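Formylmethanofuran--tetrahydromethanopterin formyltransferase (Methanosarcina barkeri, PDB 1M5S) probably catalyses the reversible transfer of a formyl group from formylmethanofuran to tetrahydromethanopterin, an early step of methanogenesis from carbon dioxide. Local coordinates at residues K19-L24 with E153-I158; A99-V104 with I144-F149; T193-P198 with Y245-N250; L252-I257 with G287-K292. All blocks are in the same frame, centred on the assembly; numbering follows the deposited sequence.

Contact 1. Residues K19-L24 with E153-I158; sequences KIARVL and ENIGAI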
loop_
_atom_site.group_PDB
_atom_site.type_symbol
_atom_site.label_atom_id
_atom_site.label_comp_id
_atom_site.label_asym_id
_atom_site.label_seq_id
_atom_site.Cartn_x
_atom_site.Cartn_y
_atom_site.Cartn_z
ATOM N N LYS A 19 30.966 -1.267 -6.368
ATOM C CA LYS A 19 30.555 -0.673 -7.631
ATOM C C LYS A 19 29.037 -0.491 -7.623
ATOM O O LYS A 19 28.293 -1.426 -7.300
ATOM C CB LYS A 19 30.979 -1.569 -8.796
ATOM C CG LYS A 19 32.457 -1.938 -8.791
ATOM C CD LYS A 19 33.340 -0.699 -8.783
ATOM C CE LYS A 19 34.802 -1.078 -8.930
ATOM N NZ LYS A 19 35.647 0.113 -9.193
ATOM N N ILE A 20 28.591 0.705 -8.001
ATOM C CA ILE A 20 27.170 1.048 -7.965
ATOM C C ILE A 20 26.689 1.572 -9.318
ATOM O O ILE A 20 27.221 2.556 -9.831
ATOM C CB ILE A 20 26.866 2.122 -6.872
ATOM C CG1 ILE A 20 27.243 1.594 -5.477
ATOM C CG2 ILE A 20 25.379 2.471 -6.884
ATOM C CD1 ILE A 20 27.079 2.604 -4.366
ATOM N N ALA A 21 25.683 0.899 -9.883
ATOM C CA ALA A 21 24.953 1.407 -11.047
ATOM C C ALA A 21 23.607 2.002 -10.617
ATOM O O ALA A 21 22.921 1.425 -9.791
ATOM C CB ALA A 21 24.732 0.283 -12.056
ATOM N N ARG A 22 23.339 3.228 -11.047
ATOM C CA ARG A 22 22.070 3.936 -10.834
ATOM C C ARG A 22 21.210 3.839 -12.098
ATOM O O ARG A 22 21.690 4.079 -13.217
ATOM C CB ARG A 22 22.369 5.402 -10.524
ATOM C CG ARG A 22 21.277 6.098 -9.710
ATOM C CD ARG A 22 21.282 7.610 -9.928
ATOM N NE ARG A 22 20.625 8.369 -8.856
ATOM C CZ ARG A 22 20.176 9.621 -9.014
ATOM N NH1 ARG A 22 20.310 10.255 -10.188
ATOM N NH2 ARG A 22 19.573 10.330 -8.053
ATOM N N VAL A 23 19.964 3.402 -11.909
ATOM C CA VAL A 23 18.978 3.250 -12.988
ATOM C C VAL A 23 17.669 3.961 -12.614
ATOM O O VAL A 23 17.169 3.798 -11.505
ATOM C CB VAL A 23 18.637 1.754 -13.262
ATOM C CG1 VAL A 23 17.756 1.637 -14.483
ATOM C CG2 VAL A 23 19.896 0.948 -13.429
ATOM N N LEU A 24 17.098 4.705 -13.561
ATOM C CA LEU A 24 15.763 5.277 -13.407
ATOM C C LEU A 24 14.734 4.431 -14.151
ATOM O O LEU A 24 14.855 4.215 -15.357
ATOM C CB LEU A 24 15.729 6.703 -13.959
ATOM C CG LEU A 24 14.378 7.416 -14.033
ATOM C CD1 LEU A 24 13.788 7.576 -12.646
ATOM C CD2 LEU A 24 14.561 8.765 -14.675
ATOM N N GLU A 153 20.558 4.017 -24.012
ATOM C CA GLU A 153 21.666 3.193 -24.478
ATOM C C GLU A 153 22.513 2.650 -23.327
ATOM O O GLU A 153 22.792 1.449 -23.255
ATOM C CB GLU A 153 22.552 3.991 -25.430
ATOM C CG GLU A 153 23.772 3.210 -25.905
ATOM C CD GLU A 153 24.632 3.998 -26.863
ATOM O OE1 GLU A 153 24.945 5.173 -26.564
ATOM O OE2 GLU A 153 24.985 3.434 -27.921
ATOM N N ASN A 154 22.855 3.538 -22.400
ATOM C CA ASN A 154 23.822 3.234 -21.353
ATOM C C ASN A 154 23.230 3.355 -19.955
ATOM O O ASN A 154 22.315 4.144 -19.718
ATOM C CB ASN A 154 25.026 4.180 -21.457
ATOM C CG ASN A 154 25.990 3.787 -22.560
ATOM O OD1 ASN A 154 26.223 2.601 -22.815
ATOM N ND2 ASN A 154 26.584 4.787 -23.199
ATOM N N ILE A 155 23.806 2.606 -19.023
ATOM C CA ILE A 155 23.622 2.862 -17.600
ATOM C C ILE A 155 24.983 3.087 -16.923
ATOM O O ILE A 155 25.866 2.223 -16.967
ATOM C CB ILE A 155 22.879 1.692 -16.921
ATOM C CG1 ILE A 155 21.406 1.722 -17.320
ATOM C CG2 ILE A 155 23.005 1.783 -15.404
ATOM C CD1 ILE A 155 20.833 0.367 -17.536
ATOM N N GLY A 156 25.137 4.256 -16.307
ATOM C CA GLY A 156 26.380 4.605 -15.643
ATOM C C GLY A 156 26.601 3.892 -14.324
ATOM O O GLY A 156 25.651 3.471 -13.648
ATOM N N ALA A 157 27.870 3.792 -13.945
ATOM C CA ALA A 157 28.276 3.162 -12.694
ATOM C C ALA A 157 29.498 3.892 -12.142
ATOM O O ALA A 157 30.200 4.586 -12.881
ATOM C CB ALA A 157 28.595 1.686 -12.928
ATOM N N ILE A 158 29.658 3.856 -10.821
ATOM C CA ILE A 158 30.809 4.471 -10.165
ATOM C C ILE A 158 31.346 3.583 -9.051
ATOM O O ILE A 158 30.851 2.472 -8.827
ATOM C CB ILE A 158 30.474 5.873 -9.569
ATOM C CG1 ILE A 158 29.182 5.817 -8.745
ATOM C CG2 ILE A 158 30.361 6.908 -10.677
ATOM C CD1 ILE A 158 29.403 5.821 -7.264
#
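I20 and I158 satisfy each other's backbone N-H and C=O through two hydrogen bonds, as an antiparallel hydrogen-bonded pair. I20 N donates to I158 O at 3.0 Å in a nearly straight bond (168°), and I158 N returns one to I20 O at 2.9 Å. I20 O also receives a CA-H contact from A157 CA at 3.1 Å. The next pair, A21 with A157, is non-hydrogen-bonded; its small side chains allow a close approach, CB to CB 4.2 Å, on the sheet face away from I20 and I158. From there the strands diverge, their directions lying 150° apart. R22 N reaches G156 O only in a weak bond of 3.5 Å, while G156 N turns elsewhere, to N106 OD1. Where the backbones part, the side chain of I155 bridges the distance: its CG2, anti to the backbone N, sits 3.4 Å from R22 O and 3.8 Å from V23 CG2. The guanidinium of R22 is satisfied outside the pairing, by a salt bridge to E57, a hydrogen bond to G107 O and a cation-pi contact with Y73. This ladder belongs to the alpha/beta sandwich and joins segments 19-24 and 153-158, which are far apart in sequence. Along its other edge strand 12-26 is bonded to strand 71-78, and farther on, at L24, it pairs with strand 103-106. Helix 81-95 covers the face of A21, A157 and I155 with L84, L88 and I92, whereas I20 packs on Q75 and C77 and I158 on L252.

Contact 2. Residues A99-V104 with I144-F149; sequences APTTAV and IMEGDF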
loop_
_atom_site.group_PDB
_atom_site.type_symbol
_atom_site.label_atom_id
_atom_site.label_comp_id
_atom_site.label_asym_id
_atom_site.label_seq_id
_atom_site.Cartn_x
_atom_site.Cartn_y
_atom_site.Cartn_z
ATOM N N ALA A 99 8.175 -5.971 -17.206
ATOM C CA ALA A 99 7.204 -5.342 -16.315
ATOM C C ALA A 99 6.349 -4.314 -17.059
ATOM O O ALA A 99 6.835 -3.617 -17.949
ATOM C CB ALA A 99 7.929 -4.676 -15.151
ATOM N N PRO A 100 5.057 -4.207 -16.695
ATOM C CA PRO A 100 4.116 -3.286 -17.340
ATOM C C PRO A 100 4.551 -1.817 -17.351
ATOM O O PRO A 100 4.859 -1.242 -16.310
ATOM C CB PRO A 100 2.831 -3.478 -16.537
ATOM C CG PRO A 100 2.918 -4.872 -16.046
ATOM C CD PRO A 100 4.377 -5.062 -15.708
ATOM N N THR A 101 4.485 -1.219 -18.537
ATOM C CA THR A 101 4.604 0.221 -18.782
ATOM C C THR A 101 5.956 0.869 -18.501
ATOM O O THR A 101 6.087 2.091 -18.603
ATOM C CB THR A 101 3.511 1.044 -18.037
ATOM O OG1 THR A 101 3.894 1.254 -16.668
ATOM C CG2 THR A 101 2.169 0.331 -18.093
ATOM N N THR A 102 6.972 0.062 -18.215
ATOM C CA THR A 102 8.259 0.604 -17.804
ATOM C C THR A 102 9.083 1.190 -18.944
ATOM O O THR A 102 8.953 0.784 -20.099
ATOM C CB THR A 102 9.099 -0.462 -17.113
ATOM O OG1 THR A 102 9.158 -1.629 -17.940
ATOM C CG2 THR A 102 8.492 -0.822 -15.773
ATOM N N ALA A 103 9.864 2.215 -18.617
ATOM C CA ALA A 103 10.971 2.669 -19.461
ATOM C C ALA A 103 12.199 2.777 -18.564
ATOM O O ALA A 103 12.069 2.941 -17.351
ATOM C CB ALA A 103 10.649 4.025 -20.084
ATOM N N VAL A 104 13.374 2.545 -19.140
ATOM C CA VAL A 104 14.631 2.573 -18.397
ATOM C C VAL A 104 15.513 3.703 -18.911
ATOM O O VAL A 104 15.739 3.823 -20.114
ATOM C CB VAL A 104 15.403 1.243 -18.545
ATOM C CG1 VAL A 104 16.799 1.373 -17.965
ATOM C CG2 VAL A 104 14.659 0.136 -17.846
ATOM N N ILE A 144 7.210 -4.782 -27.932
ATOM C CA ILE A 144 6.741 -5.929 -27.160
ATOM C C ILE A 144 5.206 -5.905 -27.078
ATOM O O ILE A 144 4.569 -5.007 -27.632
ATOM C CB ILE A 144 7.370 -5.944 -25.730
ATOM C CG1 ILE A 144 7.126 -4.607 -25.016
ATOM C CG2 ILE A 144 8.875 -6.237 -25.820
ATOM C CD1 ILE A 144 7.552 -4.603 -23.561
ATOM N N MET A 145 4.616 -6.923 -26.451
ATOM C CA MET A 145 3.163 -7.103 -26.454
ATOM C C MET A 145 2.367 -5.893 -25.984
ATOM O O MET A 145 1.269 -5.650 -26.471
ATOM C CB MET A 145 2.773 -8.296 -25.593
ATOM C CG MET A 145 3.141 -9.623 -26.178
ATOM S SD MET A 145 2.236 -10.907 -25.333
ATOM C CE MET A 145 2.779 -10.706 -23.653
ATOM N N GLU A 146 2.866 -5.218 -24.952
ATOM C CA GLU A 146 2.155 -4.096 -24.344
ATOM C C GLU A 146 2.254 -2.850 -25.209
ATOM O O GLU A 146 1.479 -1.911 -25.040
ATOM C CB GLU A 146 2.738 -3.781 -22.964
ATOM C CG GLU A 146 4.098 -3.059 -23.012
ATOM C CD GLU A 146 4.528 -2.480 -21.673
ATOM O OE1 GLU A 146 3.740 -2.568 -20.707
ATOM O OE2 GLU A 146 5.653 -1.932 -21.591
ATOM N N GLY A 147 3.276 -2.809 -26.060
ATOM C CA GLY A 147 3.652 -1.573 -26.726
ATOM C C GLY A 147 5.142 -1.539 -27.019
ATOM O O GLY A 147 5.716 -2.555 -27.397
ATOM N N ASP A 148 5.750 -0.362 -26.903
ATOM C CA ASP A 148 7.193 -0.201 -27.097
ATOM C C ASP A 148 7.891 -0.022 -25.744
ATOM O O ASP A 148 7.492 0.825 -24.937
ATOM C CB ASP A 148 7.481 1.024 -27.974
ATOM C CG ASP A 148 6.980 0.863 -29.407
ATOM O OD1 ASP A 148 7.181 -0.218 -30.003
ATOM O OD2 ASP A 148 6.476 1.859 -29.976
ATOM N N PHE A 149 8.885 -0.863 -25.469
ATOM C CA PHE A 149 9.739 -0.675 -24.300
ATOM C C PHE A 149 10.897 0.263 -24.662
ATOM O O PHE A 149 11.573 0.067 -25.668
ATOM C CB PHE A 149 10.273 -2.025 -23.813
ATOM C CG PHE A 149 11.293 -1.921 -22.707
ATOM C CD1 PHE A 149 10.958 -1.354 -21.481
ATOM C CD2 PHE A 149 12.588 -2.406 -22.888
ATOM C CE1 PHE A 149 11.891 -1.272 -20.450
ATOM C CE2 PHE A 149 13.535 -2.331 -21.861
ATOM C CZ PHE A 149 13.183 -1.762 -20.639
HETATM O O HOH W 1 8.111 -2.940 -20.262
HETATM O O HOH W 2 8.752 2.032 -22.557
#
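E146 reaches across to the backbone of T101, whose N-H it accepts through OE1 at 2.7 Å in a nearly straight bond (165°) on the syn lone pair. Its CG sits between the backbone N and the carbonyl carbon (chi1 75°), and the chain extends from there toward T101. Its other oxygen, OE2, lies 3.0 Å from water 1, and the same water sits 2.7 Å from A99 O; with further acceptors nearby, it cannot serve all of them at once. The second foothold is F149. Its ring offers its edge to the opposite segment, CD1 at 3.2 Å from T102 O and CZ at 3.7 Å from V104 CG2. Water 2 spans the gap beside it, donating to T102 O at 2.8 Å and to D148 O at 3.0 Å. The E146 grip runs between two turns: A99-T102 is a type II beta turn, and I144-G147 a type I turn closing the beta hairpin of strands 137-144 and 147-170, its end bonded both ways between I144 and G147. An alanine in place of E146 would probably leave T101 N without its acceptor and Y245 OH of the second subunit, also hydrogen-bonded to OE1, without that partner. Farther out, T101 OG1 is tied to P100 O and A28 N, and T102 OG1 to V96 O, which ties the A99-T102 turn to its own chain. The second subunit holds E146 O through Q173 and D148 OD1 through S227.

Contact 3. Residues T193-P198 with Y245-N250; sequences TITPFP and YEIVIN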
loop_
_atom_site.group_PDB
_atom_site.type_symbol
_atom_site.label_atom_id
_atom_site.label_comp_id
_atom_site.label_asym_id
_atom_site.label_seq_id
_atom_site.Cartn_x
_atom_site.Cartn_y
_atom_site.Cartn_z
ATOM N N THR A 193 21.506 7.251 -1.780
ATOM C CA THR A 193 21.635 6.109 -0.876
ATOM C C THR A 193 20.520 5.089 -1.043
ATOM O O THR A 193 19.413 5.423 -1.465
ATOM C CB THR A 193 21.643 6.554 0.595
ATOM O OG1 THR A 193 20.611 7.524 0.804
ATOM C CG2 THR A 193 22.984 7.152 0.970
ATOM N N ILE A 194 20.836 3.843 -0.707
ATOM C CA ILE A 194 19.858 2.771 -0.615
ATOM C C ILE A 194 20.052 1.975 0.677
ATOM O O ILE A 194 21.075 2.090 1.355
ATOM C CB ILE A 194 19.952 1.781 -1.817
ATOM C CG1 ILE A 194 21.324 1.088 -1.849
ATOM C CG2 ILE A 194 19.657 2.503 -3.116
ATOM C CD1 ILE A 194 21.321 -0.280 -2.531
ATOM N N THR A 195 19.053 1.172 1.018
ATOM C CA THR A 195 19.131 0.316 2.184
ATOM C C THR A 195 18.724 -1.102 1.775
ATOM O O THR A 195 17.538 -1.407 1.665
ATOM C CB THR A 195 18.204 0.840 3.323
ATOM O OG1 THR A 195 16.873 1.012 2.823
ATOM C CG2 THR A 195 18.703 2.185 3.860
ATOM N N PRO A 196 19.709 -1.952 1.428
ATOM C CA PRO A 196 19.438 -3.132 0.598
ATOM C C PRO A 196 18.753 -4.309 1.299
ATOM O O PRO A 196 18.307 -5.255 0.642
ATOM C CB PRO A 196 20.826 -3.516 0.071
ATOM C CG PRO A 196 21.760 -2.995 1.107
ATOM C CD PRO A 196 21.156 -1.683 1.512
ATOM N N PHE A 197 18.709 -4.298 2.627
ATOM C CA PHE A 197 18.154 -5.438 3.353
ATOM C C PHE A 197 16.624 -5.465 3.290
ATOM O O PHE A 197 16.023 -4.560 2.718
ATOM C CB PHE A 197 18.664 -5.432 4.795
ATOM C CG PHE A 197 19.857 -6.326 5.007
ATOM C CD1 PHE A 197 21.098 -5.989 4.468
ATOM C CD2 PHE A 197 19.717 -7.554 5.648
ATOM C CE1 PHE A 197 22.175 -6.868 4.556
ATOM C CE2 PHE A 197 20.788 -8.438 5.741
ATOM C CZ PHE A 197 22.018 -8.095 5.192
ATOM N N PRO A 198 15.989 -6.576 3.718
ATOM C CA PRO A 198 14.530 -6.691 3.560
ATOM C C PRO A 198 13.764 -5.588 4.284
ATOM O O PRO A 198 13.797 -5.496 5.511
ATOM C CB PRO A 198 14.218 -8.065 4.140
ATOM C CG PRO A 198 15.508 -8.831 3.978
ATOM C CD PRO A 198 16.561 -7.814 4.278
ATOM N N TYR A 245 17.951 -3.754 15.901
ATOM C CA TYR A 245 17.904 -3.793 14.443
ATOM C C TYR A 245 19.014 -2.914 13.895
ATOM O O TYR A 245 19.398 -1.918 14.517
ATOM C CB TYR A 245 16.543 -3.303 13.914
ATOM C CG TYR A 245 15.433 -4.319 14.060
ATOM C CD1 TYR A 245 15.343 -5.416 13.200
ATOM C CD2 TYR A 245 14.505 -4.215 15.092
ATOM C CE1 TYR A 245 14.358 -6.383 13.371
ATOM C CE2 TYR A 245 13.528 -5.176 15.275
ATOM C CZ TYR A 245 13.461 -6.255 14.414
ATOM O OH TYR A 245 12.525 -7.226 14.639
ATOM N N GLU A 246 19.546 -3.305 12.741
ATOM C CA GLU A 246 20.568 -2.532 12.059
ATOM C C GLU A 246 20.041 -2.064 10.706
ATOM O O GLU A 246 19.232 -2.747 10.076
ATOM C CB GLU A 246 21.821 -3.387 11.873
ATOM C CG GLU A 246 22.869 -2.762 10.971
ATOM C CD GLU A 246 24.045 -3.686 10.687
ATOM O OE1 GLU A 246 23.948 -4.904 10.966
ATOM O OE2 GLU A 246 25.069 -3.177 10.174
ATOM N N ILE A 247 20.413 -0.848 10.321
ATOM C CA ILE A 247 20.132 -0.353 8.984
ATOM C C ILE A 247 21.452 -0.201 8.232
ATOM O O ILE A 247 22.354 0.489 8.702
ATOM C CB ILE A 247 19.367 0.992 9.042
ATOM C CG1 ILE A 247 17.976 0.753 9.645
ATOM C CG2 ILE A 247 19.243 1.604 7.649
ATOM C CD1 ILE A 247 17.027 1.872 9.450
ATOM N N VAL A 248 21.627 -1.024 7.196
ATOM C CA VAL A 248 22.776 -0.925 6.297
ATOM C C VAL A 248 22.470 0.009 5.133
ATOM O O VAL A 248 21.398 -0.056 4.541
ATOM C CB VAL A 248 23.177 -2.308 5.743
ATOM C CG1 VAL A 248 24.335 -2.167 4.769
ATOM C CG2 VAL A 248 23.568 -3.228 6.882
ATOM N N ILE A 249 23.440 0.855 4.803
ATOM C CA ILE A 249 23.280 1.934 3.830
ATOM C C ILE A 249 24.422 1.861 2.800
ATOM O O ILE A 249 25.595 1.851 3.172
ATOM C CB ILE A 249 23.328 3.323 4.537
ATOM C CG1 ILE A 249 22.282 3.377 5.652
ATOM C CG2 ILE A 249 23.106 4.446 3.541
ATOM C CD1 ILE A 249 22.419 4.547 6.580
ATOM N N ASN A 250 24.070 1.643 1.534
ATOM C CA ASN A 250 25.007 1.818 0.426
ATOM C C ASN A 250 24.737 3.168 -0.201
ATOM O O ASN A 250 23.638 3.699 -0.082
ATOM C CB ASN A 250 24.826 0.724 -0.623
ATOM C CG ASN A 250 25.208 -0.645 -0.110
ATOM O OD1 ASN A 250 25.480 -0.823 1.077
ATOM N ND2 ASN A 250 25.223 -1.627 -1.002
HETATM O O HOH W 3 19.548 -2.148 4.809
#
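I194 and N250 form the single antiparallel bridge by which the short strand 193-194 is laid against strand 243-251. It is a hydrogen-bonded pair: I194 N donates to N250 O at 2.9 Å, and N250 N to I194 O at 3.0 Å in a more bent bond (141°). Two residues on, the ladder stops at P196, which has no N-H to give; its CD lies 3.4 Å from V248 O instead. Water 3 takes over, donating to V248 O at 2.8 Å and accepting from F197 N at 3.2 Å, so that the departing backbone stays linked to the strand. On one face the methyl groups line up: T193 CG2 lies side by side with I249 CG2 at 3.7 Å, both side chains pointing the same way, and T195 CG2 meets I247 CG2 obliquely at 3.9 Å. On the other face I194 takes an uncommon torsion, chi1 62°, which places CG1 between the backbone N and the carbonyl carbon and against N250 CB at 3.7 Å. The amide of N250 is held at both ends, ND2 by E53 OE1 and OD1 by G163 N, while F197 rests obliquely near V248. On the far side of strand 243-251 lies strand 147-170, bonded to it through F166 and G164. Helix 254-268 backs T193 and I249 with A260, helix 173-187 backs I247 with A183 and V184, and F197 reaches T98 of the second subunit.

Contact 4. Residues L252-I257 with G287-K292; sequences LDEESI and GKYQFK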
loop_
_atom_site.group_PDB
_atom_site.type_symbol
_atom_site.label_atom_id
_atom_site.label_comp_id
_atom_site.label_asym_id
_atom_site.label_seq_id
_atom_site.Cartn_x
_atom_site.Cartn_y
_atom_site.Cartn_z
ATOM N N LEU A 252 26.426 6.558 -3.100
ATOM C CA LEU A 252 27.316 7.018 -4.159
ATOM C C LEU A 252 28.595 7.662 -3.623
ATOM O O LEU A 252 29.687 7.417 -4.141
ATOM C CB LEU A 252 26.567 8.002 -5.060
ATOM C CG LEU A 252 25.356 7.393 -5.776
ATOM C CD1 LEU A 252 24.590 8.472 -6.533
ATOM C CD2 LEU A 252 25.827 6.290 -6.715
ATOM N N ASP A 253 28.455 8.491 -2.592
ATOM C CA ASP A 253 29.604 9.132 -1.962
ATOM C C ASP A 253 29.526 9.053 -0.434
ATOM O O ASP A 253 28.611 8.441 0.116
ATOM C CB ASP A 253 29.721 10.594 -2.431
ATOM C CG ASP A 253 28.432 11.393 -2.237
ATOM O OD1 ASP A 253 27.701 11.132 -1.269
ATOM O OD2 ASP A 253 28.183 12.339 -3.011
ATOM N N GLU A 254 30.499 9.656 0.245
ATOM C CA GLU A 254 30.532 9.662 1.704
ATOM C C GLU A 254 29.501 10.610 2.291
ATOM O O GLU A 254 28.890 10.309 3.316
ATOM C CB GLU A 254 31.922 10.054 2.202
ATOM C CG GLU A 254 32.872 8.876 2.350
ATOM C CD GLU A 254 34.222 9.275 2.930
ATOM O OE1 GLU A 254 34.262 9.860 4.040
ATOM O OE2 GLU A 254 35.243 8.986 2.273
ATOM N N GLU A 255 29.292 11.737 1.616
ATOM C CA GLU A 255 28.359 12.767 2.073
ATOM C C GLU A 255 26.921 12.249 2.127
ATOM O O GLU A 255 26.155 12.612 3.023
ATOM C CB GLU A 255 28.430 13.995 1.159
ATOM C CG GLU A 255 29.823 14.621 1.059
ATOM C CD GLU A 255 30.607 14.144 -0.167
ATOM O OE1 GLU A 255 31.167 13.022 -0.143
ATOM O OE2 GLU A 255 30.683 14.907 -1.155
ATOM N N SER A 256 26.578 11.379 1.179
ATOM C CA SER A 256 25.230 10.843 1.059
ATOM C C SER A 256 24.985 9.788 2.121
ATOM O O SER A 256 23.904 9.737 2.708
ATOM C CB SER A 256 25.016 10.238 -0.330
ATOM O OG SER A 256 25.055 11.245 -1.326
ATOM N N ILE A 257 25.992 8.956 2.373
ATOM C CA ILE A 257 25.918 7.982 3.447
ATOM C C ILE A 257 25.729 8.690 4.784
ATOM O O ILE A 257 24.893 8.289 5.591
ATOM C CB ILE A 257 27.189 7.129 3.522
ATOM C CG1 ILE A 257 27.474 6.495 2.159
ATOM C CG2 ILE A 257 27.037 6.074 4.609
ATOM C CD1 ILE A 257 27.090 5.052 2.053
ATOM N N GLY A 287 37.687 -2.247 6.303
ATOM C CA GLY A 287 37.125 -1.338 5.321
ATOM C C GLY A 287 37.733 0.046 5.373
ATOM O O GLY A 287 38.031 0.558 6.452
ATOM N N LYS A 288 37.822 0.689 4.212
ATOM C CA LYS A 288 38.493 1.981 4.075
ATOM C C LYS A 288 37.755 3.144 4.751
ATOM O O LYS A 288 38.382 4.077 5.261
ATOM C CB LYS A 288 38.703 2.303 2.589
ATOM C CG LYS A 288 39.412 3.630 2.338
ATOM C CD LYS A 288 38.811 4.383 1.158
ATOM C CE LYS A 288 39.104 5.884 1.244
ATOM N NZ LYS A 288 38.471 6.535 2.437
ATOM N N TYR A 289 36.425 3.075 4.757
ATOM C CA TYR A 289 35.594 4.218 5.129
ATOM C C TYR A 289 35.133 4.160 6.591
ATOM O O TYR A 289 34.670 3.122 7.070
ATOM C CB TYR A 289 34.382 4.309 4.191
ATOM C CG TYR A 289 34.739 4.439 2.720
ATOM C CD1 TYR A 289 34.771 3.320 1.886
ATOM C CD2 TYR A 289 35.057 5.683 2.165
ATOM C CE1 TYR A 289 35.113 3.433 0.535
ATOM C CE2 TYR A 289 35.400 5.810 0.815
ATOM C CZ TYR A 289 35.426 4.681 0.007
ATOM O OH TYR A 289 35.758 4.802 -1.326
ATOM N N GLN A 290 35.361 5.254 7.314
ATOM C CA GLN A 290 34.933 5.356 8.704
ATOM C C GLN A 290 33.935 6.495 8.872
ATOM O O GLN A 290 34.221 7.654 8.536
ATOM C CB GLN A 290 36.137 5.548 9.644
ATOM C CG GLN A 290 36.752 6.958 9.674
ATOM C CD GLN A 290 36.929 7.504 11.092
ATOM O OE1 GLN A 290 37.136 6.749 12.047
ATOM N NE2 GLN A 290 36.865 8.829 11.227
ATOM N N PHE A 291 32.723 6.126 9.281
ATOM C CA PHE A 291 31.657 7.089 9.516
ATOM C C PHE A 291 31.385 7.158 11.008
ATOM O O PHE A 291 30.833 6.223 11.593
ATOM C CB PHE A 291 30.401 6.673 8.754
ATOM C CG PHE A 291 30.597 6.602 7.267
ATOM C CD1 PHE A 291 30.816 5.379 6.636
ATOM C CD2 PHE A 291 30.572 7.761 6.496
ATOM C CE1 PHE A 291 31.007 5.313 5.260
ATOM C CE2 PHE A 291 30.762 7.703 5.116
ATOM C CZ PHE A 291 30.980 6.474 4.499
ATOM N N LYS A 292 31.967 8.172 11.642
ATOM C CA LYS A 292 31.852 8.343 13.080
ATOM C C LYS A 292 30.519 8.991 13.422
ATOM O O LYS A 292 30.195 10.083 12.937
ATOM C CB LYS A 292 33.017 9.189 13.623
ATOM C CG LYS A 292 34.275 8.381 13.938
ATOM C CD LYS A 292 35.252 9.154 14.812
#
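I257 and F291 make the tight half of this contact. I257 CG2, anti to the backbone N, sits almost over the ring centre, 4.0 Å from the F291 centroid and 11° off the ring normal, a CH-pi contact in which the two side chains cross at about a right angle. E254 adds its aliphatic part: CG lies 3.7 Å from F291 CE2. Beyond CG the glutamate runs straight on (chi2 -176°), which carries CD past F291 toward Y289. There the contact becomes looser and more polar. OE2 meets the edge of the Y289 ring, 3.3 Å from CD2, with the carboxylate and ring planes 73° apart; the edge hydrogens are likely to give it a mildly favourable field. K288 NZ stands 4.1 Å from E254 OE2, probably near enough for some attraction, though beyond a salt bridge, while its CD lies over one face of the tyrosine ring, offset toward the rim. An alanine in place of E254 would probably open a gap beside F291 CZ and the Y289 edge and leave K288 NZ without that negative charge. The helix start itself is fixed by the N-cap D253, whose OD1 accepts from S256 N at 2.7 Å and S256 OG at 2.6 Å. Strand 289-292 is bonded to strand 12-26 at A15 and A13, with a classic beta bulge where K288 and Y289 both face A15. I161 of strand 147-170 packs on E254, I257 and Y289, and helix 254-268 continues over F291 with K258 and M261.

How the contacts relate
Strand 147-170 links much of this arrangement: contacts 1 and 2 both use it, and strand 243-251 of contact 3 pairs with it. Contacts 1 and 2, centres about 20 Å apart, meet where V23 CG1 packs on V104 CG1 at 3.6 Å. Contact 1 touches contact 4 through L252, whose O lies 3.5 Å from I158 CD1. Contacts 3 and 4, whose centres are about 14 Å apart, are joined by the chain's passage from strand 243-251 into helix 254-268, T193 CG2 meeting S256 O at 3.2 Å. Within one chain contacts 2 and 3 are about 30 Å apart between centres, yet the tetramer brings contact 3 of one subunit to contact 2 of another, through Y245 and E146. None of the four includes a bound ligand.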